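N5-carboxyaminoimidazole ribonucleotide synthetase (PDB 3ORR) catalyses the ATP-dependent conversion of 5-aminoimidazole ribonucleotide and bicarbonate to N5-carboxyaminoimidazole ribonucleotide, a carboxylation step of purine biosynthesis. Local coordinates at residues M4-L9 against R201-Q206; E194-V199 against Q213-R218; G21-M26 against T78-N83; A121-V126 against V241-Q246; I98-Q103 against H249-F254. All coordinates share one frame; numbering follows the deposited sequence.

Contact 2 lies within the large antiparallel sheet, contacts 1 and 5 at the ends of its strands, and contact 4 on a helix packed against it, while contact 3 lies in the preATP-grasp domain. Glu194 and His217 of contact 2 are probably part of the ATP site; between side chains, Ile244 of contact 4 is about 9 Å from Asn269 and Phe81 of contact 3 about 10 Å from Glu270. Contacts 1 and 5, centres 10 Å apart, touch through a backbone bond between Arg201 and Gly252. Contact 5 is the hub: it meets contact 2 where Val199 pairs with Phe254, contact 3 through Gln100 and Thr78, and contact 4 where Ile244 packs on Phe250. Contacts 2 and 4 meet at Leu197 and Val241.

Contact 1 of 5, residues M4-L9 against R201-Q206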
# COMPACT_ATOMS: atom_id res chain seq x y z
N MSE A 4 26.06 6.59 13.07
CA MSE A 4 25.28 5.66 13.88
C MSE A 4 23.92 6.28 14.16
O MSE A 4 22.90 5.59 14.11
CB MSE A 4 26.00 5.38 15.20
CG MSE A 4 25.16 4.64 16.28
SE MSE A 4 25.15 2.64 16.25
CE MSE A 4 24.67 2.35 18.13
N ASN A 5 23.93 7.57 14.49
CA ASN A 5 22.72 8.34 14.75
C ASN A 5 22.62 9.51 13.77
O ASN A 5 23.61 10.23 13.54
CB ASN A 5 22.68 8.85 16.19
CG ASN A 5 22.80 7.73 17.19
OD1 ASN A 5 23.91 7.43 17.68
ND2 ASN A 5 21.67 7.08 17.50
N PHE A 6 21.43 9.66 13.19
CA PHE A 6 21.18 10.65 12.16
C PHE A 6 19.77 11.25 12.33
O PHE A 6 18.98 10.77 13.13
CB PHE A 6 21.39 10.07 10.75
CG PHE A 6 20.69 8.78 10.53
CD1 PHE A 6 19.37 8.77 10.07
CD2 PHE A 6 21.33 7.57 10.84
CE1 PHE A 6 18.69 7.55 9.89
CE2 PHE A 6 20.67 6.34 10.68
CZ PHE A 6 19.34 6.32 10.20
N ASN A 7 19.48 12.31 11.58
CA ASN A 7 18.28 13.13 11.76
C ASN A 7 16.99 12.37 11.75
O ASN A 7 16.75 11.54 10.85
CB ASN A 7 18.23 14.19 10.70
CG ASN A 7 19.45 15.06 10.72
OD1 ASN A 7 20.36 14.85 11.54
ND2 ASN A 7 19.51 16.01 9.81
N LYS A 8 16.20 12.64 12.76
CA LYS A 8 14.87 12.09 12.88
C LYS A 8 13.96 13.06 12.17
O LYS A 8 13.76 14.19 12.63
CB LYS A 8 14.48 11.92 14.34
CG LYS A 8 15.23 10.73 15.00
CD LYS A 8 14.84 10.57 16.48
CE LYS A 8 15.55 9.35 17.12
NZ LYS A 8 15.48 9.27 18.60
N LEU A 9 13.47 12.65 11.01
CA LEU A 9 12.65 13.53 10.19
C LEU A 9 11.21 13.15 10.44
O LEU A 9 10.87 11.95 10.43
CB LEU A 9 13.00 13.35 8.72
CG LEU A 9 14.45 13.58 8.33
CD1 LEU A 9 14.57 13.27 6.85
CD2 LEU A 9 14.85 15.05 8.62
N ARG A 201 17.98 -1.88 8.76
CA ARG A 201 18.82 -1.38 9.82
C ARG A 201 18.56 0.12 9.95
O ARG A 201 18.45 0.85 8.92
CB ARG A 201 20.27 -1.76 9.46
CG ARG A 201 21.33 -1.23 10.39
CD ARG A 201 22.59 -2.13 10.51
NE ARG A 201 23.29 -1.59 11.67
CZ ARG A 201 23.89 -0.41 11.70
NH1 ARG A 201 23.96 0.33 10.59
NH2 ARG A 201 24.48 -0.00 12.82
N GLY A 202 18.38 0.58 11.19
CA GLY A 202 17.97 1.95 11.46
C GLY A 202 18.88 2.67 12.44
O GLY A 202 20.05 2.26 12.69
N ASN A 203 18.33 3.74 12.98
CA ASN A 203 18.95 4.53 14.01
C ASN A 203 19.44 3.77 15.20
O ASN A 203 18.80 2.80 15.66
CB ASN A 203 17.99 5.64 14.50
CG ASN A 203 18.47 7.00 14.12
OD1 ASN A 203 19.67 7.18 13.87
ND2 ASN A 203 17.56 7.97 14.06
N ASN A 204 20.61 4.20 15.67
CA ASN A 204 21.15 3.67 16.91
C ASN A 204 21.23 2.13 16.89
O ASN A 204 20.85 1.44 17.85
CB ASN A 204 20.32 4.22 18.07
CG ASN A 204 21.02 4.10 19.37
OD1 ASN A 204 22.27 4.14 19.45
ND2 ASN A 204 20.22 3.96 20.45
N ASN A 205 21.73 1.61 15.79
CA ASN A 205 22.03 0.17 15.67
C ASN A 205 20.83 -0.80 15.68
O ASN A 205 21.00 -2.02 15.84
CB ASN A 205 23.10 -0.30 16.69
CG ASN A 205 23.85 -1.57 16.22
OD1 ASN A 205 23.96 -1.84 15.00
ND2 ASN A 205 24.35 -2.36 17.18
N GLN A 206 19.64 -0.27 15.49
CA GLN A 206 18.47 -1.09 15.39
C GLN A 206 18.49 -1.91 14.13
O GLN A 206 18.77 -1.39 13.04
CB GLN A 206 17.24 -0.21 15.36
CG GLN A 206 16.48 -0.16 16.63
CD GLN A 206 15.17 0.55 16.41
OE1 GLN A 206 15.16 1.66 15.84
NE2 GLN A 206 14.06 -0.07 16.83
O HOH W 1 22.67 2.82 13.54
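Asn203 reads the backbone of Phe6 with both ends of its amide, and this is the dense, buried part of the contact. Phe6 N donates to Asn203 OD1 (3.1 Å), arriving in the carbonyl plane on a lone pair, and Asn203 ND2 returns a nearly straight bond to Phe6 O (3.3 Å, 166°). The same OD1 sits 3.4 Å above one face of the Phe6 ring, toward its rim; the ring folds back over it because CG stands between the backbone N and the carbonyl carbon (chi1 49°). ND2 has a second acceptor in Gly300 O.

The Met4 end is looser and largely solvent-exposed. Met4 O accepts Asn204 N (3.1 Å) and a water that also donates to Gly202 O and accepts from Asn205 N. Beyond it the selenomethionine chain of Met4 bends at chi2 and lays CE against Asn205 CB (3.4 Å), while Asn5 and Asn204 run side by side with their amide planes 43° apart.

The segment 4-9 precedes strand 14-18 and crosses the turn joining strands 191-201 and 207-218. Phe6 also leans on Pro99 and Ile251, and Arg201 NH1 bonds to Phe250 O.

Contact 2 of 5, residues E194-V199 against Q213-R218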
# COMPACT_ATOMS: atom_id res chain seq x y z
N GLU A 194 18.34 -22.08 -2.90
CA GLU A 194 18.75 -20.68 -2.84
C GLU A 194 17.80 -19.95 -1.93
O GLU A 194 16.57 -20.06 -2.09
CB GLU A 194 18.67 -20.08 -4.23
CG GLU A 194 19.71 -19.01 -4.57
CD GLU A 194 20.04 -18.97 -6.06
OE1 GLU A 194 19.81 -19.98 -6.74
OE2 GLU A 194 20.51 -17.94 -6.56
N VAL A 195 18.36 -19.20 -0.96
CA VAL A 195 17.55 -18.38 -0.08
C VAL A 195 18.11 -16.98 0.12
O VAL A 195 19.26 -16.69 -0.24
CB VAL A 195 17.41 -19.00 1.33
CG1 VAL A 195 16.79 -20.36 1.26
CG2 VAL A 195 18.76 -19.05 2.01
N SER A 196 17.27 -16.11 0.72
CA SER A 196 17.66 -14.73 0.97
C SER A 196 17.06 -14.17 2.26
O SER A 196 15.99 -14.58 2.70
CB SER A 196 17.32 -13.82 -0.22
OG SER A 196 15.92 -13.55 -0.32
N LEU A 197 17.77 -13.22 2.85
CA LEU A 197 17.31 -12.56 4.05
C LEU A 197 17.23 -11.04 3.79
O LEU A 197 18.21 -10.39 3.46
CB LEU A 197 18.27 -12.87 5.19
CG LEU A 197 17.84 -12.75 6.62
CD1 LEU A 197 16.53 -13.44 6.86
CD2 LEU A 197 18.93 -13.39 7.50
N THR A 198 16.03 -10.51 3.91
CA THR A 198 15.79 -9.08 3.74
C THR A 198 15.84 -8.51 5.15
O THR A 198 15.31 -9.10 6.08
CB THR A 198 14.42 -8.85 3.10
OG1 THR A 198 14.51 -9.19 1.70
CG2 THR A 198 14.02 -7.41 3.30
N VAL A 199 16.51 -7.37 5.29
CA VAL A 199 16.88 -6.86 6.59
C VAL A 199 16.76 -5.35 6.56
O VAL A 199 17.00 -4.74 5.51
CB VAL A 199 18.35 -7.26 6.95
CG1 VAL A 199 18.74 -6.79 8.34
CG2 VAL A 199 18.52 -8.79 6.84
N GLN A 213 13.47 -16.08 2.93
CA GLN A 213 12.77 -16.28 1.67
C GLN A 213 13.51 -17.36 0.82
O GLN A 213 14.75 -17.44 0.82
CB GLN A 213 12.74 -14.97 0.92
CG GLN A 213 11.98 -13.85 1.67
CD GLN A 213 12.76 -12.53 1.79
OE1 GLN A 213 13.77 -12.28 1.08
NE2 GLN A 213 12.29 -11.68 2.66
N GLU A 214 12.75 -18.16 0.09
CA GLU A 214 13.31 -19.20 -0.79
C GLU A 214 13.16 -18.78 -2.28
O GLU A 214 12.06 -18.61 -2.77
CB GLU A 214 12.61 -20.53 -0.51
CG GLU A 214 13.01 -21.68 -1.41
CD GLU A 214 12.20 -22.94 -1.16
OE1 GLU A 214 11.57 -23.06 -0.08
OE2 GLU A 214 12.20 -23.82 -2.05
N ASN A 215 14.27 -18.64 -2.98
CA ASN A 215 14.26 -18.10 -4.30
C ASN A 215 14.55 -19.08 -5.42
O ASN A 215 15.53 -19.83 -5.37
CB ASN A 215 15.26 -16.96 -4.35
CG ASN A 215 14.91 -15.87 -3.38
OD1 ASN A 215 13.74 -15.51 -3.25
ND2 ASN A 215 15.90 -15.36 -2.66
N GLU A 216 13.69 -19.09 -6.44
CA GLU A 216 14.03 -19.80 -7.67
C GLU A 216 14.38 -18.83 -8.80
O GLU A 216 13.69 -17.80 -9.00
CB GLU A 216 12.94 -20.77 -8.11
CG GLU A 216 13.46 -21.79 -9.19
CD GLU A 216 12.45 -22.87 -9.55
OE1 GLU A 216 11.42 -23.05 -8.83
OE2 GLU A 216 12.68 -23.55 -10.57
N HIS A 217 15.44 -19.17 -9.55
CA HIS A 217 15.87 -18.35 -10.70
C HIS A 217 15.66 -19.11 -12.00
O HIS A 217 15.74 -20.32 -12.01
CB HIS A 217 17.34 -17.88 -10.55
CG HIS A 217 17.57 -17.09 -9.30
ND1 HIS A 217 17.53 -15.71 -9.27
CD2 HIS A 217 17.73 -17.50 -8.02
CE1 HIS A 217 17.71 -15.30 -8.03
NE2 HIS A 217 17.82 -16.37 -7.25
N ARG A 218 15.33 -18.39 -13.07
CA ARG A 218 15.21 -18.97 -14.40
C ARG A 218 15.98 -18.05 -15.31
O ARG A 218 15.69 -16.85 -15.41
CB ARG A 218 13.76 -19.08 -14.89
CG ARG A 218 12.95 -20.20 -14.29
CD ARG A 218 13.62 -21.59 -14.50
NE ARG A 218 13.03 -22.64 -13.66
CZ ARG A 218 11.79 -23.12 -13.81
NH1 ARG A 218 10.99 -22.65 -14.76
NH2 ARG A 218 11.35 -24.07 -13.00
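Glu194 lays its carboxylate beside the His217 ring, OE2 3.2 Å from His217 CD2, with the two planes 28° apart. OE2 is equally near His217 NE2, but the angle is too poor for a hydrogen bond; the two side chains cross at about a right angle, in contact without one. His217 reaches it with CG anti to the carbonyl carbon, chi1 -58°.

On the Ser196 side of the strands a polar chain runs through buried ground. Asn215 ND2 donates to Ser196 OG (3.0 Å), which lies in its amide plane, and Ser196 OG donates to Gln213 OE1 (2.9 Å). Outside partners complete the chain: Ser278 at Ser196 OG, Tyr281 at Gln213 NE2 and Thr225 at Asn215 OD1. The Asn215 and Gln213 amides are thus each held at both ends, which would limit their rotation.

The backbones pair as Ser196 with Gln213, hydrogen-bonded in both directions, then Val195 with Glu214, non-hydrogen-bonded, with Asn215 N to Glu194 O (2.8 Å) continuing the register. Glu214 turns to the other face and meets Arg230 in a salt bridge.

This is part of the beta hairpin of strands 191-201 and 207-218 in the ATP-grasp fold, and its Glu194 and His217 end probably forms part of the ATP site.

Contact 3 of 5, residues G21-M26 against T78-N83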
# COMPACT_ATOMS: atom_id res chain seq x y z
N GLY A 21 12.83 3.49 -10.99
CA GLY A 21 12.24 2.22 -11.36
C GLY A 21 11.17 1.73 -10.41
O GLY A 21 10.67 2.46 -9.55
N GLN A 22 10.78 0.47 -10.57
CA GLN A 22 9.70 -0.06 -9.74
C GLN A 22 10.06 0.01 -8.25
O GLN A 22 9.19 0.20 -7.45
CB GLN A 22 9.34 -1.50 -10.14
CG GLN A 22 10.40 -2.55 -10.01
CD GLN A 22 11.27 -2.63 -11.28
OE1 GLN A 22 11.27 -1.71 -12.11
NE2 GLN A 22 12.04 -3.73 -11.41
N LEU A 23 11.35 -0.15 -7.89
CA LEU A 23 11.79 -0.13 -6.51
C LEU A 23 11.58 1.27 -5.89
O LEU A 23 11.06 1.38 -4.77
CB LEU A 23 13.26 -0.53 -6.40
CG LEU A 23 13.60 -2.00 -6.76
CD1 LEU A 23 15.08 -2.36 -6.44
CD2 LEU A 23 12.66 -3.00 -6.09
N GLY A 24 11.91 2.32 -6.64
CA GLY A 24 11.70 3.66 -6.11
C GLY A 24 10.22 3.97 -6.06
O GLY A 24 9.76 4.70 -5.15
N LYS A 25 9.47 3.42 -7.02
CA LYS A 25 8.01 3.60 -7.06
C LYS A 25 7.41 3.15 -5.75
O LYS A 25 6.72 3.87 -5.09
CB LYS A 25 7.34 2.81 -8.22
CG LYS A 25 5.81 2.78 -8.15
CD LYS A 25 5.20 1.87 -9.23
CE LYS A 25 3.73 2.22 -9.49
NZ LYS A 25 3.05 1.22 -10.30
N MSE A 26 7.72 1.92 -5.38
CA MSE A 26 7.16 1.35 -4.20
C MSE A 26 7.65 2.06 -2.93
O MSE A 26 6.90 2.14 -1.95
CB MSE A 26 7.45 -0.16 -4.17
CG MSE A 26 6.61 -0.94 -5.19
SE MSE A 26 6.97 -2.89 -5.29
CE MSE A 26 8.60 -2.80 -6.36
N THR A 78 17.93 8.71 -0.59
CA THR A 78 18.21 7.27 -0.65
C THR A 78 18.30 6.90 -2.13
O THR A 78 18.02 7.75 -2.98
CB THR A 78 17.10 6.48 0.03
OG1 THR A 78 17.37 5.09 -0.08
CG2 THR A 78 15.70 6.81 -0.61
N TYR A 79 18.62 5.63 -2.44
CA TYR A 79 18.82 5.18 -3.82
C TYR A 79 18.15 3.83 -4.05
O TYR A 79 18.05 3.01 -3.10
CB TYR A 79 20.31 5.09 -4.18
CG TYR A 79 21.15 4.36 -3.17
CD1 TYR A 79 21.20 2.96 -3.16
CD2 TYR A 79 21.90 5.05 -2.23
CE1 TYR A 79 21.97 2.26 -2.21
CE2 TYR A 79 22.69 4.37 -1.28
CZ TYR A 79 22.71 2.98 -1.29
OH TYR A 79 23.46 2.30 -0.38
N GLU A 80 17.62 3.61 -5.27
CA GLU A 80 16.81 2.40 -5.48
C GLU A 80 17.50 1.38 -6.36
O GLU A 80 17.05 0.23 -6.44
CB GLU A 80 15.37 2.70 -6.00
CG GLU A 80 15.30 3.55 -7.21
CD GLU A 80 14.89 2.78 -8.46
OE1 GLU A 80 14.06 1.86 -8.36
OE2 GLU A 80 15.38 3.13 -9.55
N PHE A 81 18.56 1.79 -7.03
CA PHE A 81 19.36 0.85 -7.77
C PHE A 81 20.83 1.23 -7.75
O PHE A 81 21.16 2.36 -7.44
CB PHE A 81 18.81 0.68 -9.20
CG PHE A 81 18.87 -0.75 -9.70
CD1 PHE A 81 18.04 -1.73 -9.15
CD2 PHE A 81 19.76 -1.11 -10.72
CE1 PHE A 81 18.11 -3.05 -9.59
CE2 PHE A 81 19.83 -2.45 -11.18
CZ PHE A 81 18.99 -3.41 -10.62
N GLU A 82 21.72 0.26 -8.02
CA GLU A 82 23.16 0.52 -8.21
C GLU A 82 23.42 1.35 -9.45
O GLU A 82 24.16 0.95 -10.35
CB GLU A 82 23.94 -0.78 -8.35
CG GLU A 82 24.07 -1.58 -7.07
CD GLU A 82 22.83 -2.35 -6.74
OE1 GLU A 82 22.00 -2.63 -7.66
OE2 GLU A 82 22.69 -2.68 -5.54
N ASN A 83 22.79 2.51 -9.51
CA ASN A 83 22.91 3.36 -10.66
C ASN A 83 24.13 4.29 -10.54
O ASN A 83 25.13 4.10 -11.25
CB ASN A 83 21.59 4.12 -10.90
CG ASN A 83 20.43 3.17 -11.21
OD1 ASN A 83 20.44 2.44 -12.22
ND2 ASN A 83 19.41 3.19 -10.34
O HOH W 2 13.92 -0.45 -9.87
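Hydrogen bonds dominate here, and all of them converge on the carboxylate of Glu80. Gly21 N donates to Glu80 OE2 (3.0 Å) in a nearly straight bond, and Gly24 N to Glu80 OE1 (2.8 Å) in a more bent one. Both N-H groups reach their oxygens from well out of the carboxylate plane, 52° and 37° respectively. A water extends the network, donating to Glu80 OE1 (2.8 Å) and accepting from Leu23 N. The carboxylate arrives there because CG lies between the backbone N and the carbonyl carbon (chi1 54°) and the chain bends again at chi2.

Van der Waals contact is close around the helix start. At Gly24 the Glu80 chain lies directly against the helix backbone, with Glu80 CB 3.5 Å from Gly24 N. Leu23 CB presses on Glu80 OE1 (3.2 Å).

Apolar packing is slight by comparison: Leu23 CD1 meets the edge of the Phe81 ring at CD1 (4.1 Å), at the exposed margin.

Gly21 is the N-cap of helix 22-33, and with Gly24 it fits a Rossmann-type glycine pattern after strand 14-18. Glu80, just beyond strand 76-79, therefore places an acceptor group at the positive end of the helix dipole. That would probably stabilise its negative charge, and it ties the helix start to the neighbouring strand end.

Contact 4 of 5, residues A121-V126 against V241-Q246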
# COMPACT_ATOMS: atom_id res chain seq x y z
N ALA A 121 35.67 -10.51 7.01
CA ALA A 121 34.57 -10.42 7.97
C ALA A 121 34.41 -11.73 8.77
O ALA A 121 33.86 -11.73 9.85
CB ALA A 121 33.28 -10.06 7.26
N GLY A 122 34.92 -12.84 8.24
CA GLY A 122 34.68 -14.15 8.83
C GLY A 122 33.37 -14.76 8.34
O GLY A 122 32.83 -15.67 8.98
N THR A 123 32.86 -14.25 7.21
CA THR A 123 31.65 -14.80 6.60
C THR A 123 32.01 -15.94 5.65
O THR A 123 33.11 -15.96 5.11
CB THR A 123 30.81 -13.72 5.85
OG1 THR A 123 31.53 -13.28 4.70
CG2 THR A 123 30.56 -12.53 6.72
N LYS A 124 31.10 -16.88 5.45
CA LYS A 124 31.37 -18.01 4.57
C LYS A 124 31.13 -17.70 3.07
O LYS A 124 30.04 -17.92 2.55
CB LYS A 124 30.58 -19.26 5.00
CG LYS A 124 31.17 -20.58 4.40
CD LYS A 124 30.26 -21.79 4.61
CE LYS A 124 29.93 -22.05 6.10
NZ LYS A 124 29.02 -23.22 6.33
N VAL A 125 32.16 -17.22 2.38
CA VAL A 125 32.04 -16.89 0.96
C VAL A 125 32.39 -18.12 0.13
O VAL A 125 32.98 -19.07 0.63
CB VAL A 125 32.93 -15.67 0.59
CG1 VAL A 125 32.61 -15.15 -0.80
CG2 VAL A 125 32.72 -14.55 1.57
N VAL A 126 32.00 -18.12 -1.13
CA VAL A 126 32.42 -19.17 -2.06
C VAL A 126 33.90 -18.93 -2.35
O VAL A 126 34.33 -17.81 -2.60
CB VAL A 126 31.59 -19.10 -3.39
CG1 VAL A 126 31.99 -20.22 -4.36
CG2 VAL A 126 30.08 -19.13 -3.10
N VAL A 241 24.70 -12.57 8.41
CA VAL A 241 24.31 -11.16 8.22
C VAL A 241 24.98 -10.29 9.27
O VAL A 241 25.45 -9.19 8.95
CB VAL A 241 22.76 -10.94 8.29
CG1 VAL A 241 22.43 -9.50 8.52
CG2 VAL A 241 22.12 -11.40 7.01
N ASN A 242 25.03 -10.79 10.50
CA ASN A 242 25.65 -10.07 11.63
C ASN A 242 27.16 -9.88 11.52
O ASN A 242 27.67 -8.85 11.95
CB ASN A 242 25.31 -10.71 12.99
CG ASN A 242 23.89 -10.40 13.42
OD1 ASN A 242 23.43 -9.27 13.27
ND2 ASN A 242 23.19 -11.39 13.94
N LYS A 243 27.85 -10.86 10.95
CA LYS A 243 29.26 -10.69 10.63
C LYS A 243 29.37 -9.68 9.48
O LYS A 243 30.31 -8.85 9.41
CB LYS A 243 29.91 -12.02 10.22
CG LYS A 243 30.14 -13.03 11.36
CD LYS A 243 30.77 -14.31 10.81
CE LYS A 243 31.04 -15.39 11.88
NZ LYS A 243 29.80 -15.88 12.52
N ILE A 244 28.41 -9.73 8.57
CA ILE A 244 28.44 -8.78 7.47
C ILE A 244 28.34 -7.32 7.96
O ILE A 244 29.08 -6.46 7.48
CB ILE A 244 27.40 -9.09 6.35
CG1 ILE A 244 27.75 -10.39 5.62
CG2 ILE A 244 27.32 -7.96 5.36
CD1 ILE A 244 26.60 -10.92 4.72
N ILE A 245 27.47 -7.04 8.91
CA ILE A 245 27.20 -5.62 9.26
C ILE A 245 28.38 -4.95 10.01
O ILE A 245 28.47 -3.72 10.12
CB ILE A 245 25.85 -5.44 10.02
CG1 ILE A 245 25.82 -6.21 11.33
CG2 ILE A 245 24.67 -5.87 9.16
CD1 ILE A 245 24.56 -5.90 12.19
N GLN A 246 29.28 -5.77 10.53
CA GLN A 246 30.49 -5.24 11.19
C GLN A 246 31.47 -4.69 10.14
O GLN A 246 32.25 -3.78 10.44
CB GLN A 246 31.16 -6.29 12.07
CG GLN A 246 30.26 -6.71 13.27
CD GLN A 246 30.25 -5.68 14.40
OE1 GLN A 246 31.21 -5.60 15.20
NE2 GLN A 246 29.19 -4.89 14.49
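This is a small, partly buried, mainly van der Waals contact between a helix exit and the flank of another helix: the loop leaving helix 111-121 rests on helix 234-247. Between residues 121-126 and 241-246 themselves there is no hydrogen bond. Thr123 carries the apolar part, its CG2 touching Lys243 CB (3.6 Å) and Ile244 CG1 (3.7 Å). Thr123 and Lys243 slide past each other in opposite directions, whereas Ile244 crosses the threonine at about a right angle. The methyl reaches them because it lies anti to the carbonyl carbon, while the hydroxyl, between the backbone N and the carbonyl carbon (chi1 68°), bonds to Leu118 O, back in the preceding helix.

Lys243 spreads its chain over the turn. With CG anti to the carbonyl carbon, the extended chain lays CD (3.1 Å) and CE (3.4 Å) along Gly122 O, and the bend at chi4 (63°) turns NZ alone. Ala121 adds its CB against Lys243 O (3.9 Å). Ile244 is buried and also leans on strands 252-261 and 266-272, whereas the lysine and Gly122 face solvent. Lys124 N donates to Gln240 OE1, one residue before the helical segment.

Gly122, with positive phi and two bonds back into the last turn, closes helix 111-121 as a Schellman motif, here docked on helix 234-247 of the ATP-grasp domain.

Contact 5 of 5, residues I98-Q103 against H249-F254; sequences IPQGYQ and HFIGTF
The His249 ring points its edge at the turn 98-101, with NE2 donating to Pro99 O (2.8 Å, 165°). The oxygen lies in the ring plane and is met almost end-on along its C=O. Gln100 O and a water also lie at that edge, Gln100 O being 3.5 Å from His249 CD2, and Ile251 N stands over one ring face, toward its rim. His249 reaches the turn with CG anti to its backbone N (chi1 168°). Within 249-254 the rings of Phe250 and Phe254 lie over one another's faces.

A second grip closes the far end, where Gln103 OE1 accepts His249 N (2.8 Å) in a nearly straight bond; its amide plane is turned 40° from the imidazole. Between these bonds two waters lie within hydrogen-bonding distance of both carbonyls, Gln100 O and His249 O. A further one joins Gln100 NE2 (3.0 Å) to Ile251 O. Pro99 CB meets Ile251 CG1 closer than usual carbon contact (3.5 Å), and Gln100 CG presses Ile251 O (3.1 Å).

The type I turn 98-101, before helix 103-108, thus binds the loop that runs from helix 234-247 into strand 252-261, and the contact of 98-103 with 249-254 as a whole joins the preATP-grasp and ATP-grasp domains. Gln100 OE1 bonds to Thr78 OG1 at the end of strand 76-79. Ile251 leans on helix 290-298 and on Phe6, while His249 touches Arg201 of strand 191-201.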
# COMPACT_ATOMS: atom_id res chain seq x y z
N ILE A 98 22.44 11.45 3.90
CA ILE A 98 22.32 10.17 3.23
C ILE A 98 22.82 9.12 4.19
O ILE A 98 23.97 8.68 4.13
CB ILE A 98 23.13 10.12 1.90
CG1 ILE A 98 22.85 11.38 1.05
CG2 ILE A 98 22.84 8.81 1.09
CD1 ILE A 98 23.49 11.38 -0.36
N PRO A 99 21.96 8.73 5.13
CA PRO A 99 22.35 7.79 6.15
C PRO A 99 22.86 6.47 5.56
O PRO A 99 23.61 5.78 6.21
CB PRO A 99 21.05 7.58 6.94
CG PRO A 99 20.23 8.76 6.63
CD PRO A 99 20.56 9.17 5.27
N GLN A 100 22.42 6.10 4.36
CA GLN A 100 22.97 4.91 3.70
C GLN A 100 24.49 5.01 3.41
O GLN A 100 25.21 3.98 3.34
CB GLN A 100 22.20 4.59 2.43
CG GLN A 100 20.86 3.93 2.70
CD GLN A 100 20.09 3.70 1.42
OE1 GLN A 100 19.69 4.66 0.76
NE2 GLN A 100 19.90 2.41 1.05
N GLY A 101 24.97 6.24 3.28
CA GLY A 101 26.39 6.47 3.02
C GLY A 101 26.72 5.96 1.63
O GLY A 101 25.81 5.54 0.87
N TYR A 102 28.01 5.99 1.31
CA TYR A 102 28.51 5.56 0.01
C TYR A 102 29.36 4.26 0.09
O TYR A 102 29.75 3.67 -0.94
CB TYR A 102 29.33 6.70 -0.63
CG TYR A 102 30.62 7.00 0.13
CD1 TYR A 102 31.81 6.32 -0.19
CD2 TYR A 102 30.65 7.94 1.14
CE1 TYR A 102 33.00 6.59 0.52
CE2 TYR A 102 31.83 8.20 1.84
CZ TYR A 102 32.98 7.52 1.52
OH TYR A 102 34.12 7.81 2.21
N GLN A 103 29.62 3.81 1.31
CA GLN A 103 30.61 2.76 1.49
C GLN A 103 30.16 1.44 0.84
O GLN A 103 30.95 0.78 0.14
CB GLN A 103 30.94 2.53 2.95
CG GLN A 103 31.94 1.38 3.10
CD GLN A 103 31.76 0.59 4.38
OE1 GLN A 103 30.64 0.48 4.89
NE2 GLN A 103 32.86 0.03 4.90
N HIS A 249 28.55 -0.87 6.19
CA HIS A 249 27.53 -0.04 6.81
C HIS A 249 26.23 -0.10 5.98
O HIS A 249 26.22 0.27 4.80
CB HIS A 249 28.04 1.41 6.95
CG HIS A 249 26.98 2.40 7.31
ND1 HIS A 249 26.56 2.59 8.61
CD2 HIS A 249 26.25 3.27 6.56
CE1 HIS A 249 25.62 3.53 8.65
NE2 HIS A 249 25.42 3.96 7.41
N PHE A 250 25.14 -0.54 6.60
CA PHE A 250 23.79 -0.35 6.00
C PHE A 250 22.84 0.40 6.92
O PHE A 250 22.73 0.11 8.12
CB PHE A 250 23.15 -1.71 5.77
CG PHE A 250 23.96 -2.61 4.93
CD1 PHE A 250 23.89 -2.52 3.54
CD2 PHE A 250 24.81 -3.56 5.51
CE1 PHE A 250 24.63 -3.38 2.74
CE2 PHE A 250 25.55 -4.38 4.74
CZ PHE A 250 25.47 -4.30 3.33
N ILE A 251 22.13 1.34 6.36
CA ILE A 251 20.86 1.72 6.98
C ILE A 251 19.71 1.63 5.95
O ILE A 251 19.95 1.71 4.74
CB ILE A 251 20.89 3.04 7.81
CG1 ILE A 251 20.29 4.18 7.06
CG2 ILE A 251 22.25 3.34 8.47
CD1 ILE A 251 18.88 4.31 7.39
N GLY A 252 18.49 1.42 6.41
CA GLY A 252 17.41 1.16 5.47
C GLY A 252 17.42 -0.34 5.16
O GLY A 252 18.07 -1.11 5.85
N THR A 253 16.74 -0.74 4.09
CA THR A 253 16.59 -2.14 3.80
C THR A 253 17.70 -2.64 2.90
O THR A 253 18.02 -2.02 1.86
CB THR A 253 15.23 -2.41 3.12
OG1 THR A 253 14.23 -2.32 4.10
CG2 THR A 253 15.18 -3.84 2.51
N PHE A 254 18.28 -3.76 3.29
CA PHE A 254 19.21 -4.46 2.41
C PHE A 254 18.88 -5.92 2.38
O PHE A 254 18.07 -6.38 3.20
CB PHE A 254 20.67 -4.23 2.81
CG PHE A 254 21.00 -4.69 4.15
CD1 PHE A 254 20.46 -4.06 5.27
CD2 PHE A 254 21.87 -5.75 4.33
CE1 PHE A 254 20.79 -4.50 6.57
CE2 PHE A 254 22.21 -6.19 5.64
CZ PHE A 254 21.66 -5.58 6.74
O HOH W 3 27.52 2.43 3.31
O HOH W 4 24.18 1.53 3.20
O HOH W 5 20.93 -0.06 2.43